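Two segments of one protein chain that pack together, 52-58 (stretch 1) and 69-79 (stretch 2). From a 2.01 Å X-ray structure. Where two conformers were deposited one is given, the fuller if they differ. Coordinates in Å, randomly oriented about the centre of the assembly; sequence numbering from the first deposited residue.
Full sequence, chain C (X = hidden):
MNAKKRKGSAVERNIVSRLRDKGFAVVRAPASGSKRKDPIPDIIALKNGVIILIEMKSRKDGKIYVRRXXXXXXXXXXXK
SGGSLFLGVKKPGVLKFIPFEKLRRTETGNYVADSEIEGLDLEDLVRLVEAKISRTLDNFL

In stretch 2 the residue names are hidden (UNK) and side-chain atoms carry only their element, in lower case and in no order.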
# COMPACT_ATOMS: atom_id res chain seq x y z
N ILE C 52 -1.40 -0.56 -12.58
CA ILE C 52 -2.09 0.72 -12.41
C ILE C 52 -3.47 0.54 -12.99
O ILE C 52 -3.62 -0.00 -14.08
CB ILE C 52 -1.34 1.91 -13.07
CG1 ILE C 52 0.02 2.15 -12.38
CG2 ILE C 52 -2.24 3.20 -13.21
CD1 ILE C 52 0.92 2.92 -13.16
N LEU C 53 -4.46 0.94 -12.22
CA LEU C 53 -5.87 0.78 -12.53
C LEU C 53 -6.54 2.14 -12.48
O LEU C 53 -6.40 2.85 -11.49
CB LEU C 53 -6.54 -0.19 -11.51
CG LEU C 53 -5.84 -1.54 -11.30
CD1 LEU C 53 -6.37 -2.25 -10.10
CD2 LEU C 53 -5.97 -2.41 -12.53
N ILE C 54 -7.26 2.50 -13.54
CA ILE C 54 -7.90 3.82 -13.60
C ILE C 54 -9.39 3.70 -13.91
O ILE C 54 -9.77 3.08 -14.90
CB ILE C 54 -7.15 4.72 -14.64
CG1 ILE C 54 -5.67 4.94 -14.25
CG2 ILE C 54 -7.85 6.08 -14.82
CD1 ILE C 54 -4.74 5.19 -15.39
N GLU C 55 -10.22 4.31 -13.05
CA GLU C 55 -11.67 4.38 -13.24
C GLU C 55 -12.00 5.81 -13.68
O GLU C 55 -11.68 6.76 -12.97
CB GLU C 55 -12.44 3.99 -11.96
CG GLU C 55 -13.93 3.75 -12.20
CD GLU C 55 -14.34 2.54 -13.02
OE1 GLU C 55 -13.46 1.81 -13.53
OE2 GLU C 55 -15.56 2.31 -13.14
N MET C 56 -12.57 5.96 -14.89
CA MET C 56 -12.92 7.26 -15.46
C MET C 56 -14.20 7.75 -14.86
O MET C 56 -15.18 6.99 -14.82
CB MET C 56 -13.08 7.20 -16.99
CG MET C 56 -11.81 6.87 -17.77
SD MET C 56 -10.34 7.86 -17.35
CE MET C 56 -10.89 9.52 -17.80
N LYS C 57 -14.22 9.00 -14.42
CA LYS C 57 -15.43 9.60 -13.84
C LYS C 57 -15.47 11.10 -14.09
O LYS C 57 -14.44 11.76 -14.02
CB LYS C 57 -15.54 9.29 -12.34
CG LYS C 57 -16.12 7.92 -11.99
CD LYS C 57 -17.60 7.79 -12.35
CE LYS C 57 -18.06 6.36 -12.35
NZ LYS C 57 -17.56 5.60 -13.52
N SER C 58 -16.67 11.64 -14.38
CA SER C 58 -16.87 13.06 -14.64
C SER C 58 -17.12 13.89 -13.37
O SER C 58 -17.67 13.36 -12.39
CB SER C 58 -18.00 13.27 -15.65
OG SER C 58 -19.23 12.78 -15.14
N UNK C 69 -21.83 -0.21 -5.41
CA UNK C 69 -21.55 -1.49 -6.05
C UNK C 69 -20.40 -1.41 -7.04
O UNK C 69 -19.56 -2.31 -7.03
c UNK C 69 -25.00 -0.69 -6.08
c UNK C 69 -22.84 -2.05 -6.71
o UNK C 69 -26.22 -0.89 -6.28
o UNK C 69 -24.50 0.45 -5.98
c UNK C 69 -24.11 -1.91 -5.86
N UNK C 70 -20.28 -0.29 -7.81
CA UNK C 70 -19.16 -0.05 -8.72
C UNK C 70 -17.87 0.13 -7.91
O UNK C 70 -16.88 -0.53 -8.20
o UNK C 70 -18.90 3.83 -10.81
c UNK C 70 -19.41 1.18 -9.60
c UNK C 70 -18.23 1.56 -10.49
n UNK C 70 -18.24 2.69 -12.59
c UNK C 70 -18.50 2.78 -11.31
N UNK C 71 -17.90 1.00 -6.89
CA UNK C 71 -16.76 1.27 -6.02
C UNK C 71 -16.25 -0.00 -5.36
O UNK C 71 -15.06 -0.29 -5.48
c UNK C 71 -17.14 2.28 -4.96
N UNK C 72 -17.15 -0.79 -4.72
CA UNK C 72 -16.78 -2.04 -4.04
C UNK C 72 -16.09 -3.04 -4.95
O UNK C 72 -15.04 -3.57 -4.56
c UNK C 72 -19.64 -2.24 -1.34
o UNK C 72 -20.36 -3.12 -1.85
c UNK C 72 -17.99 -2.67 -3.30
c UNK C 72 -18.31 -1.93 -1.99
o UNK C 72 -19.96 -1.60 -0.31
N UNK C 73 -16.61 -3.21 -6.16
CA UNK C 73 -16.05 -4.11 -7.16
C UNK C 73 -14.68 -3.69 -7.65
O UNK C 73 -13.81 -4.55 -7.76
N UNK C 74 -14.46 -2.38 -7.91
CA UNK C 74 -13.15 -1.90 -8.37
C UNK C 74 -12.11 -1.96 -7.24
O UNK C 74 -10.95 -2.23 -7.52
c UNK C 74 -13.83 -0.78 -10.55
c UNK C 74 -13.71 0.61 -8.41
c UNK C 74 -13.14 -0.58 -9.20
c UNK C 74 -13.45 1.98 -8.94
N UNK C 75 -12.56 -1.73 -5.97
CA UNK C 75 -11.72 -1.78 -4.76
C UNK C 75 -11.22 -3.24 -4.61
O UNK C 75 -10.04 -3.49 -4.31
c UNK C 75 -12.63 0.25 -3.46
c UNK C 75 -13.77 0.79 -2.57
c UNK C 75 -11.88 -1.80 -2.19
c UNK C 75 -12.51 -1.29 -3.50
N UNK C 76 -12.13 -4.18 -4.82
CA UNK C 76 -11.87 -5.61 -4.69
C UNK C 76 -10.90 -6.11 -5.80
O UNK C 76 -9.98 -6.88 -5.51
o UNK C 76 -12.40 -6.49 -1.53
c UNK C 76 -13.01 -7.27 -2.29
c UNK C 76 -13.20 -6.39 -4.71
o UNK C 76 -13.07 -8.50 -2.08
c UNK C 76 -13.87 -6.65 -3.37
N UNK C 77 -11.11 -5.66 -7.04
CA UNK C 77 -10.23 -5.98 -8.18
C UNK C 77 -8.82 -5.47 -7.84
O UNK C 77 -7.86 -6.23 -7.96
c UNK C 77 -8.93 -5.14 -11.19
c UNK C 77 -10.75 -6.63 -11.61
c UNK C 77 -10.77 -5.30 -9.46
c UNK C 77 -10.13 -5.70 -10.78
c UNK C 77 -10.16 -7.02 -12.81
c UNK C 77 -8.35 -5.50 -12.40
c UNK C 77 -8.97 -6.44 -13.21
N UNK C 78 -8.70 -4.19 -7.36
CA UNK C 78 -7.44 -3.56 -6.95
C UNK C 78 -6.73 -4.31 -5.84
O UNK C 78 -5.51 -4.48 -5.90
c UNK C 78 -7.69 -2.13 -6.51
N UNK C 79 -7.49 -4.75 -4.81
CA UNK C 79 -6.96 -5.46 -3.66
C UNK C 79 -6.41 -6.85 -4.07
O UNK C 79 -5.30 -7.23 -3.67
n UNK C 79 -10.53 -9.59 -1.65
n UNK C 79 -8.40 -9.52 -0.81
c UNK C 79 -8.03 -5.60 -2.57
c UNK C 79 -8.64 -6.73 -0.32
c UNK C 79 -7.53 -6.34 -1.31
c UNK C 79 -9.54 -8.90 -1.11
n UNK C 79 -9.67 -7.60 -0.90

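Position 69 carries three carbons in a chain, the third bearing two oxygens, and lies out of reach of the strand: Glu-69. Position 70 also has three carbons, but the last holds one oxygen and one nitrogen, an amide. Its chain is fully extended, with chi1 and chi2 both t, and this reach carries the amide to the polar end of the strand, its nitrogen beside Glu-55 OE2 and its oxygen beside Lys-57 CE. This is Gln-70. Its NE2 lies 2.8 Å from Glu-55 OE2, yet the angle is too poor for a hydrogen bond, and its OE1 sits 3.1 Å from Lys-57 CE.

Position 71 has a single carbon, pointing sideways and touching nothing on the strand: Ala-71. Position 72 repeats the three-carbon chain ending in two oxygens, out of reach and exposed: Glu-72. Position 73 has no side-chain atoms, so it is Gly-73; its N donates a backbone hydrogen bond to Glu-69 O at 3.2 Å.

Position 74 shows four carbons forked at the first, with one arm two carbons long; its CA-to-CB bond points toward the strand, and the end of the long arm rests on Glu-55 CG. That is Ile-74, whose CD1 is 3.7 Å from Glu-55 CG, so the aliphatic part of an acidic side chain serves as its packing surface. Position 75 has the same forked set of four carbons but lies out of reach: Ile-75. Position 76, three carbons with two terminal oxygens, is also distant: Glu-76.

Position 77 has one carbon followed by a six-carbon ring; its CA-to-CB bond points toward the strand, and Leu-53 CD2 meets the ring at its edge. This is Phe-77, with CE1 3.9 Å from Leu-53 CD2. Position 78 has one carbon, set sideways and lying by Leu-53 CD1: Ala-78. Its small size accompanies a close backbone approach, with Leu-53 CD1 3.6 Å from its CA and 3.8 Å from its CB. Position 79 has three carbons, a nitrogen, then a carbon with two more nitrogens, and its CA-to-CB bond points away: Arg-79, which forms a salt bridge back to Glu-76, NH2 to OE2 at 2.8 Å.

The contact follows a simple rule of periodicity. Strand and helix run nearly antiparallel, at 172°. Alternate strand residues Leu-53, Glu-55 and Lys-57 face the helix, which answers with Gln-70, Ile-74 and then the adjacent pair Phe-77 and Ala-78, about a turn between successive levels. The chemistry is graded: Leu-53 packs on apolar groups, Glu-55 spans both characters, and Lys-57 meets the amide. No hydrogen bond crosses the interface; its close contacts include the apolar pairs of Leu-53 with Phe-77 and Ala-78.

Stretch 2 69-79: EQAEGIIEFAR
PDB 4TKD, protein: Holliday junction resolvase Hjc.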